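PDB 6LRF: Alr4995 protein from Nostoc sp., which acts as a bifunctional arginine dihydrolase and ornithine cyclodeaminase, probably turning arginine into ornithine and then into proline. Local coordinates for residues H145-S158 / R274-R286. Residues are numbered along the deposited sequence; the frame is centred on the assembly and turned at random.
Sequences HPYLAKWLDIEVLS and RDEVHANVYVESR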
ATOM      1  N   HIS B 145     -33.378 -30.514  17.390  1.00 19.65           N
ATOM      2  CA  HIS B 145     -33.249 -30.336  18.822  1.00 19.27           C
ATOM      3  C   HIS B 145     -34.599 -30.319  19.555  1.00 20.41           C
ATOM      4  O   HIS B 145     -34.697 -30.895  20.646  1.00 20.39           O
ATOM      5  CB  HIS B 145     -32.430 -29.071  19.126  1.00 22.19           C
ATOM      6  CG  HIS B 145     -31.006 -29.169  18.666  1.00 18.64           C
ATOM      7  ND1 HIS B 145     -30.052 -28.217  18.954  1.00 19.75           N
ATOM      8  CD2 HIS B 145     -30.370 -30.129  17.951  1.00 18.01           C
ATOM      9  CE1 HIS B 145     -28.897 -28.577  18.421  1.00 19.16           C
ATOM     10  NE2 HIS B 145     -29.061 -29.738  17.815  1.00 20.73           N
ATOM     11  N   PRO B 146     -35.637 -29.684  18.981  1.00 18.34           N
ATOM     12  CA  PRO B 146     -36.935 -29.784  19.674  1.00 22.80           C
ATOM     13  C   PRO B 146     -37.506 -31.211  19.771  1.00 24.48           C
ATOM     14  O   PRO B 146     -38.279 -31.491  20.683  1.00 24.41           O
ATOM     15  CB  PRO B 146     -37.864 -28.915  18.819  1.00 20.43           C
ATOM     16  CG  PRO B 146     -36.919 -27.911  18.157  1.00 26.77           C
ATOM     17  CD  PRO B 146     -35.690 -28.726  17.855  1.00 21.56           C
ATOM     18  N   TYR B 147     -37.151 -32.082  18.832  1.00 20.40           N
ATOM     19  CA  TYR B 147     -37.586 -33.471  18.868  1.00 22.53           C
ATOM     20  C   TYR B 147     -36.922 -34.179  20.032  1.00 25.71           C
ATOM     21  O   TYR B 147     -37.556 -34.967  20.744  1.00 24.70           O
ATOM     22  CB  TYR B 147     -37.245 -34.178  17.556  1.00 21.87           C
ATOM     23  CG  TYR B 147     -38.117 -33.787  16.382  1.00 24.12           C
ATOM     24  CD1 TYR B 147     -39.283 -34.481  16.097  1.00 28.61           C
ATOM     25  CD2 TYR B 147     -37.757 -32.735  15.541  1.00 26.16           C
ATOM     26  CE1 TYR B 147     -40.084 -34.126  15.007  1.00 25.82           C
ATOM     27  CE2 TYR B 147     -38.547 -32.374  14.456  1.00 25.64           C
ATOM     28  CZ  TYR B 147     -39.706 -33.077  14.194  1.00 28.55           C
ATOM     29  OH  TYR B 147     -40.489 -32.731  13.119  1.00 31.12           O
ATOM     30  N   LEU B 148     -35.640 -33.886  20.227  1.00 18.21           N
ATOM     31  CA  LEU B 148     -34.892 -34.498  21.304  1.00 20.94           C
ATOM     32  C   LEU B 148     -35.537 -34.146  22.633  1.00 27.38           C
ATOM     33  O   LEU B 148     -35.674 -34.988  23.532  1.00 23.37           O
ATOM     34  CB  LEU B 148     -33.444 -34.030  21.297  1.00 18.82           C
ATOM     35  CG  LEU B 148     -32.684 -34.181  19.998  1.00 21.72           C
ATOM     36  CD1 LEU B 148     -31.251 -33.727  20.220  1.00 20.56           C
ATOM     37  CD2 LEU B 148     -32.730 -35.623  19.550  1.00 23.32           C
ATOM     38  N   ALA B 149     -35.931 -32.886  22.747  1.00 22.09           N
ATOM     39  CA  ALA B 149     -36.451 -32.368  23.995  1.00 27.83           C
ATOM     40  C   ALA B 149     -37.802 -33.012  24.314  1.00 30.79           C
ATOM     41  O   ALA B 149     -38.052 -33.425  25.439  1.00 27.69           O
ATOM     42  CB  ALA B 149     -36.579 -30.872  23.914  1.00 22.44           C
ATOM     43  N   LYS B 150     -38.662 -33.073  23.304  1.00 27.29           N
ATOM     44  CA  LYS B 150     -40.012 -33.633  23.412  1.00 28.51           C
ATOM     45  C   LYS B 150     -39.985 -35.136  23.706  1.00 29.32           C
ATOM     46  O   LYS B 150     -40.697 -35.618  24.574  1.00 31.81           O
ATOM     47  CB  LYS B 150     -40.779 -33.362  22.114  1.00 34.05           C
ATOM     48  CG  LYS B 150     -42.179 -33.932  22.061  1.00 40.72           C
ATOM     49  CD  LYS B 150     -42.885 -33.574  20.751  1.00 46.66           C
ATOM     50  CE  LYS B 150     -42.167 -34.164  19.540  1.00 41.77           C
ATOM     51  NZ  LYS B 150     -43.008 -34.056  18.310  1.00 58.28           N
ATOM     52  N   TRP B 151     -39.136 -35.862  22.990  1.00 24.46           N
ATOM     53  CA  TRP B 151     -39.080 -37.317  23.090  1.00 29.30           C
ATOM     54  C   TRP B 151     -38.280 -37.831  24.273  1.00 33.57           C
ATOM     55  O   TRP B 151     -38.528 -38.942  24.757  1.00 33.48           O
ATOM     56  CB  TRP B 151     -38.490 -37.903  21.815  1.00 25.43           C
ATOM     57  CG  TRP B 151     -39.410 -37.859  20.652  1.00 24.99           C
ATOM     58  CD1 TRP B 151     -40.778 -37.761  20.680  1.00 29.30           C
ATOM     59  CD2 TRP B 151     -39.042 -37.937  19.277  1.00 25.05           C
ATOM     60  NE1 TRP B 151     -41.279 -37.770  19.397  1.00 27.83           N
ATOM     61  CE2 TRP B 151     -40.232 -37.886  18.519  1.00 29.22           C
ATOM     62  CE3 TRP B 151     -37.818 -38.039  18.606  1.00 25.29           C
ATOM     63  CZ2 TRP B 151     -40.231 -37.935  17.131  1.00 27.33           C
ATOM     64  CZ3 TRP B 151     -37.823 -38.101  17.226  1.00 23.74           C
ATOM     65  CH2 TRP B 151     -39.020 -38.046  16.505  1.00 24.96           C
ATOM     66  N   LEU B 152     -37.294 -37.064  24.731  1.00 28.82           N
ATOM     67  CA  LEU B 152     -36.528 -37.528  25.876  1.00 31.54           C
ATOM     68  C   LEU B 152     -36.954 -36.801  27.148  1.00 31.32           C
ATOM     69  O   LEU B 152     -36.431 -37.083  28.224  1.00 34.89           O
ATOM     70  CB  LEU B 152     -35.033 -37.371  25.633  1.00 25.78           C
ATOM     71  CG  LEU B 152     -34.463 -38.141  24.438  1.00 30.89           C
ATOM     72  CD1 LEU B 152     -32.979 -37.964  24.395  1.00 26.03           C
ATOM     73  CD2 LEU B 152     -34.789 -39.630  24.490  1.00 27.33           C
ATOM     74  N   ASP B 153     -37.910 -35.879  27.005  1.00 33.56           N
ATOM     75  CA  ASP B 153     -38.455 -35.087  28.115  1.00 35.69           C
ATOM     76  C   ASP B 153     -37.350 -34.379  28.928  1.00 36.95           C
ATOM     77  O   ASP B 153     -37.196 -34.612  30.131  1.00 35.91           O
ATOM     78  CB  ASP B 153     -39.311 -35.986  29.030  1.00 43.42           C
ATOM     79  CG  ASP B 153     -40.461 -35.231  29.706  1.00 42.70           C
ATOM     80  OD1 ASP B 153     -40.731 -34.073  29.330  1.00 43.93           O
ATOM     81  OD2 ASP B 153     -41.117 -35.807  30.608  1.00 52.47           O
ATOM     82  N   ILE B 154     -36.595 -33.503  28.269  1.00 33.85           N
ATOM     83  CA  ILE B 154     -35.422 -32.890  28.881  1.00 29.31           C
ATOM     84  C   ILE B 154     -35.132 -31.510  28.294  1.00 30.52           C
ATOM     85  O   ILE B 154     -35.521 -31.229  27.163  1.00 23.88           O
ATOM     86  CB  ILE B 154     -34.185 -33.800  28.719  1.00 26.57           C
ATOM     87  CG1 ILE B 154     -33.056 -33.328  29.630  1.00 23.84           C
ATOM     88  CG2 ILE B 154     -33.742 -33.878  27.264  1.00 26.84           C
ATOM     89  CD1 ILE B 154     -32.056 -34.388  29.970  1.00 22.21           C
ATOM     90  N   GLU B 155     -34.480 -30.644  29.078  1.00 27.64           N
ATOM     91  CA  GLU B 155     -34.023 -29.337  28.597  1.00 29.83           C
ATOM     92  C   GLU B 155     -32.844 -29.493  27.641  1.00 25.58           C
ATOM     93  O   GLU B 155     -31.826 -30.075  28.005  1.00 25.03           O
ATOM     94  CB  GLU B 155     -33.611 -28.426  29.760  1.00 27.57           C
ATOM     95  CG  GLU B 155     -33.078 -27.061  29.312  1.00 32.99           C
ATOM     96  CD  GLU B 155     -32.585 -26.201  30.472  1.00 36.76           C
ATOM     97  OE1 GLU B 155     -31.734 -26.674  31.252  1.00 39.24           O
ATOM     98  OE2 GLU B 155     -33.049 -25.053  30.601  1.00 40.36           O
ATOM     99  N   VAL B 156     -32.982 -28.969  26.423  1.00 22.52           N
ATOM    100  CA  VAL B 156     -31.934 -29.101  25.406  1.00 23.82           C
ATOM    101  C   VAL B 156     -31.244 -27.764  25.161  1.00 24.20           C
ATOM    102  O   VAL B 156     -31.892 -26.778  24.848  1.00 24.12           O
ATOM    103  CB  VAL B 156     -32.502 -29.638  24.074  1.00 22.81           C
ATOM    104  CG1 VAL B 156     -31.443 -29.601  22.964  1.00 18.65           C
ATOM    105  CG2 VAL B 156     -33.014 -31.060  24.266  1.00 23.47           C
ATOM    106  N   LEU B 157     -29.926 -27.750  25.319  1.00 24.85           N
ATOM    107  CA  LEU B 157     -29.113 -26.560  25.091  1.00 26.63           C
ATOM    108  C   LEU B 157     -28.342 -26.668  23.785  1.00 25.06           C
ATOM    109  O   LEU B 157     -27.503 -27.554  23.644  1.00 25.41           O
ATOM    110  CB  LEU B 157     -28.134 -26.369  26.250  1.00 24.74           C
ATOM    111  CG  LEU B 157     -28.745 -26.241  27.640  1.00 25.03           C
ATOM    112  CD1 LEU B 157     -27.654 -25.961  28.654  1.00 26.83           C
ATOM    113  CD2 LEU B 157     -29.792 -25.139  27.649  1.00 30.43           C
ATOM    114  N   SER B 158     -28.609 -25.773  22.833  1.00 20.48           N
ATOM    115  CA  SER B 158     -28.001 -25.889  21.503  1.00 20.43           C
ATOM    116  C   SER B 158     -26.643 -25.206  21.428  1.00 26.17           C
ATOM    117  O   SER B 158     -26.506 -24.049  21.840  1.00 25.50           O
ATOM    118  CB  SER B 158     -28.930 -25.299  20.438  1.00 24.16           C
ATOM    119  OG  SER B 158     -30.212 -25.913  20.492  1.00 25.76           O
ATOM    120  N   ARG B 274     -33.313 -38.226  35.539  1.00 45.97           N
ATOM    121  CA  ARG B 274     -33.323 -37.466  36.779  1.00 47.24           C
ATOM    122  C   ARG B 274     -34.755 -37.032  37.127  1.00 52.45           C
ATOM    123  O   ARG B 274     -35.594 -36.829  36.238  1.00 47.48           O
ATOM    124  CB  ARG B 274     -32.377 -36.261  36.661  1.00 48.15           C
ATOM    125  CG  ARG B 274     -32.007 -35.604  37.969  1.00 51.56           C
ATOM    126  CD  ARG B 274     -31.178 -34.351  37.755  1.00 52.76           C
ATOM    127  NE  ARG B 274     -31.365 -33.391  38.842  1.00 57.82           N
ATOM    128  CZ  ARG B 274     -30.410 -33.001  39.686  1.00 56.62           C
ATOM    129  NH1 ARG B 274     -30.695 -32.123  40.639  1.00 56.90           N
ATOM    130  NH2 ARG B 274     -29.173 -33.481  39.579  1.00 46.29           N
ATOM    131  N   ASP B 275     -35.024 -36.933  38.429  1.00 56.41           N
ATOM    132  CA  ASP B 275     -36.324 -36.514  38.969  1.00 56.12           C
ATOM    133  C   ASP B 275     -36.975 -35.321  38.249  1.00 51.11           C
ATOM    134  O   ASP B 275     -38.060 -35.429  37.664  1.00 48.02           O
ATOM    135  CB  ASP B 275     -36.179 -36.159  40.471  1.00 58.33           C
ATOM    136  CG  ASP B 275     -35.057 -35.120  40.745  1.00 67.96           C
ATOM    137  OD1 ASP B 275     -33.874 -35.377  40.420  1.00 64.82           O
ATOM    138  OD2 ASP B 275     -35.367 -34.010  41.247  1.00 73.13           O
ATOM    139  N   GLU B 276     -36.285 -34.190  38.299  1.00 49.70           N
ATOM    140  CA  GLU B 276     -36.895 -32.892  38.068  1.00 56.37           C
ATOM    141  C   GLU B 276     -37.049 -32.546  36.588  1.00 49.05           C
ATOM    142  O   GLU B 276     -37.897 -31.726  36.235  1.00 52.98           O
ATOM    143  CB  GLU B 276     -36.071 -31.807  38.781  1.00 60.42           C
ATOM    144  CG  GLU B 276     -36.767 -30.459  38.922  1.00 68.18           C
ATOM    145  CD  GLU B 276     -36.355 -29.717  40.188  1.00 77.90           C
ATOM    146  OE1 GLU B 276     -36.288 -30.359  41.261  1.00 81.68           O
ATOM    147  OE2 GLU B 276     -36.089 -28.497  40.108  1.00 77.27           O
ATOM    148  N   VAL B 277     -36.260 -33.181  35.722  1.00 43.94           N
ATOM    149  CA  VAL B 277     -36.205 -32.765  34.318  1.00 40.18           C
ATOM    150  C   VAL B 277     -37.549 -32.849  33.579  1.00 43.31           C
ATOM    151  O   VAL B 277     -38.464 -33.616  33.936  1.00 40.04           O
ATOM    152  CB  VAL B 277     -35.156 -33.579  33.508  1.00 35.69           C
ATOM    153  CG1 VAL B 277     -33.828 -33.614  34.238  1.00 40.38           C
ATOM    154  CG2 VAL B 277     -35.657 -34.983  33.174  1.00 34.45           C
ATOM    155  N   HIS B 278     -37.653 -32.012  32.556  1.00 34.18           N
ATOM    156  CA  HIS B 278     -38.781 -32.007  31.653  1.00 35.51           C
ATOM    157  C   HIS B 278     -38.372 -31.282  30.380  1.00 35.83           C
ATOM    158  O   HIS B 278     -37.411 -30.498  30.380  1.00 29.58           O
ATOM    159  CB  HIS B 278     -40.017 -31.353  32.292  1.00 36.55           C
ATOM    160  CG  HIS B 278     -39.839 -29.910  32.657  1.00 39.30           C
ATOM    161  ND1 HIS B 278     -39.132 -29.501  33.770  1.00 43.09           N
ATOM    162  CD2 HIS B 278     -40.312 -28.780  32.075  1.00 38.87           C
ATOM    163  CE1 HIS B 278     -39.165 -28.181  33.850  1.00 44.17           C
ATOM    164  NE2 HIS B 278     -39.874 -27.720  32.832  1.00 42.38           N
ATOM    165  N   ALA B 279     -39.096 -31.577  29.305  1.00 31.56           N
ATOM    166  CA  ALA B 279     -38.878 -30.980  27.995  1.00 34.13           C
ATOM    167  C   ALA B 279     -38.787 -29.464  28.060  1.00 34.91           C
ATOM    168  O   ALA B 279     -39.696 -28.785  28.547  1.00 31.26           O
ATOM    169  CB  ALA B 279     -39.990 -31.383  27.039  1.00 29.11           C
ATOM    170  N   ASN B 280     -37.677 -28.942  27.559  1.00 32.82           N
ATOM    171  CA  ASN B 280     -37.547 -27.509  27.373  1.00 32.44           C
ATOM    172  C   ASN B 280     -36.708 -27.195  26.135  1.00 31.30           C
ATOM    173  O   ASN B 280     -35.582 -27.680  26.016  1.00 26.57           O
ATOM    174  CB  ASN B 280     -36.929 -26.885  28.613  1.00 32.23           C
ATOM    175  CG  ASN B 280     -37.151 -25.412  28.675  1.00 40.79           C
ATOM    176  OD1 ASN B 280     -38.221 -24.919  28.302  1.00 40.52           O
ATOM    177  ND2 ASN B 280     -36.137 -24.681  29.126  1.00 47.86           N
ATOM    178  N   VAL B 281     -37.268 -26.413  25.208  1.00 32.57           N
ATOM    179  CA  VAL B 281     -36.538 -26.022  23.996  1.00 35.93           C
ATOM    180  C   VAL B 281     -36.364 -24.500  23.940  1.00 29.09           C
ATOM    181  O   VAL B 281     -37.289 -23.749  24.266  1.00 28.02           O
ATOM    182  CB  VAL B 281     -37.246 -26.516  22.674  1.00 34.35           C
ATOM    183  CG1 VAL B 281     -37.920 -27.861  22.877  1.00 35.77           C
ATOM    184  CG2 VAL B 281     -38.266 -25.513  22.146  1.00 38.66           C
ATOM    185  N   TYR B 282     -35.176 -24.047  23.542  1.00 28.04           N
ATOM    186  CA  TYR B 282     -34.970 -22.618  23.300  1.00 30.79           C
ATOM    187  C   TYR B 282     -34.980 -22.302  21.806  1.00 30.35           C
ATOM    188  O   TYR B 282     -35.071 -21.135  21.407  1.00 27.42           O
ATOM    189  CB  TYR B 282     -33.669 -22.141  23.947  1.00 30.91           C
ATOM    190  CG  TYR B 282     -33.665 -22.333  25.441  1.00 39.70           C
ATOM    191  CD1 TYR B 282     -34.259 -21.403  26.286  1.00 44.55           C
ATOM    192  CD2 TYR B 282     -33.095 -23.456  26.006  1.00 36.41           C
ATOM    193  CE1 TYR B 282     -34.267 -21.583  27.661  1.00 38.73           C
ATOM    194  CE2 TYR B 282     -33.099 -23.648  27.374  1.00 41.23           C
ATOM    195  CZ  TYR B 282     -33.685 -22.710  28.198  1.00 47.48           C
ATOM    196  OH  TYR B 282     -33.680 -22.909  29.566  1.00 53.41           O
ATOM    197  N   VAL B 283     -34.902 -23.347  20.983  1.00 28.13           N
ATOM    198  CA  VAL B 283     -34.975 -23.193  19.538  1.00 20.60           C
ATOM    199  C   VAL B 283     -36.301 -22.540  19.152  1.00 31.33           C
ATOM    200  O   VAL B 283     -37.374 -22.931  19.634  1.00 28.19           O
ATOM    201  CB  VAL B 283     -34.811 -24.551  18.826  1.00 25.21           C
ATOM    202  CG1 VAL B 283     -34.933 -24.396  17.314  1.00 20.74           C
ATOM    203  CG2 VAL B 283     -33.465 -25.175  19.206  1.00 21.87           C
ATOM    204  N   GLU B 284     -36.208 -21.513  18.309  1.00 26.51           N
ATOM    205  CA  GLU B 284     -37.369 -20.779  17.810  1.00 29.02           C
ATOM    206  C   GLU B 284     -37.466 -20.831  16.289  1.00 27.75           C
ATOM    207  O   GLU B 284     -36.466 -21.000  15.596  1.00 22.62           O
ATOM    208  CB  GLU B 284     -37.310 -19.318  18.239  1.00 28.86           C
ATOM    209  CG  GLU B 284     -37.574 -19.083  19.691  1.00 33.81           C
ATOM    210  CD  GLU B 284     -37.539 -17.609  20.027  1.00 36.16           C
ATOM    211  OE1 GLU B 284     -37.246 -16.798  19.113  1.00 37.50           O
ATOM    212  OE2 GLU B 284     -37.825 -17.262  21.191  1.00 38.28           O
ATOM    213  N   SER B 285     -38.683 -20.660  15.789  1.00 29.51           N
ATOM    214  CA  SER B 285     -38.968 -20.759  14.371  1.00 29.86           C
ATOM    215  C   SER B 285     -39.934 -19.672  13.979  1.00 31.84           C
ATOM    216  O   SER B 285     -40.768 -19.256  14.777  1.00 32.33           O
ATOM    217  CB  SER B 285     -39.554 -22.124  14.023  1.00 32.85           C
ATOM    218  OG  SER B 285     -38.522 -23.038  13.709  1.00 41.60           O
ATOM    219  N   ARG B 286     -39.819 -19.238  12.729  1.00 30.67           N
ATOM    220  CA  ARG B 286     -40.597 -18.130  12.211  1.00 31.62           C
ATOM    221  C   ARG B 286     -40.624 -18.259  10.694  1.00 32.67           C
ATOM    222  O   ARG B 286     -39.599 -18.511  10.072  1.00 32.98           O
ATOM    223  CB  ARG B 286     -39.976 -16.807  12.653  1.00 32.83           C
ATOM    224  CG  ARG B 286     -40.786 -15.573  12.365  1.00 37.62           C
ATOM    225  CD  ARG B 286     -40.271 -14.430  13.209  1.00 41.30           C
ATOM    226  NE  ARG B 286     -40.727 -13.131  12.726  1.00 49.82           N
ATOM    227  CZ  ARG B 286     -40.612 -12.003  13.422  1.00 47.51           C
ATOM    228  NH1 ARG B 286     -40.071 -12.040  14.633  1.00 46.37           N
ATOM    229  NH2 ARG B 286     -41.043 -10.846  12.916  1.00 49.39           N
TER
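E155 OE2 is gripped by two groups of the 274-286 segment: Y282 OH donates a very short bond of 2.5 Å to it, and N280 ND2 adds a weak one at 3.4 Å. With CG anti to the backbone N (chi1 178°) and an extended chain beyond it, the glutamate brings OE2 to the edge of the Y282 ring, near the ring plane; OE1 pairs with R199. With alanine at E155, the tyrosine hydroxyl and R199 would probably lose their shared carboxylate, leaving the Y282 ring less firmly fixed. L157 CD2 lies 3.6 Å from Y282 CE2. A parallel bridge between E155 and N280 joins the backbones: N280 N donates to I154 O from well above its carbonyl plane, whereas V156 N meets N280 O nearly head-on at 2.9 Å. Just after the helix, D153 OD1 takes A279 N at 3.0 Å from above the carboxylate plane. V281 CG1 presses tightly on A149 CB (3.5 Å), and P146 CG packs against V283 CB. Within one mixed sheet, strand 280-292 thus pairs briefly, around N280, with strand 155-160, parallel to it, and farther on runs antiparallel to strand 329-337, while helix 145-152 packs over V281 and V283.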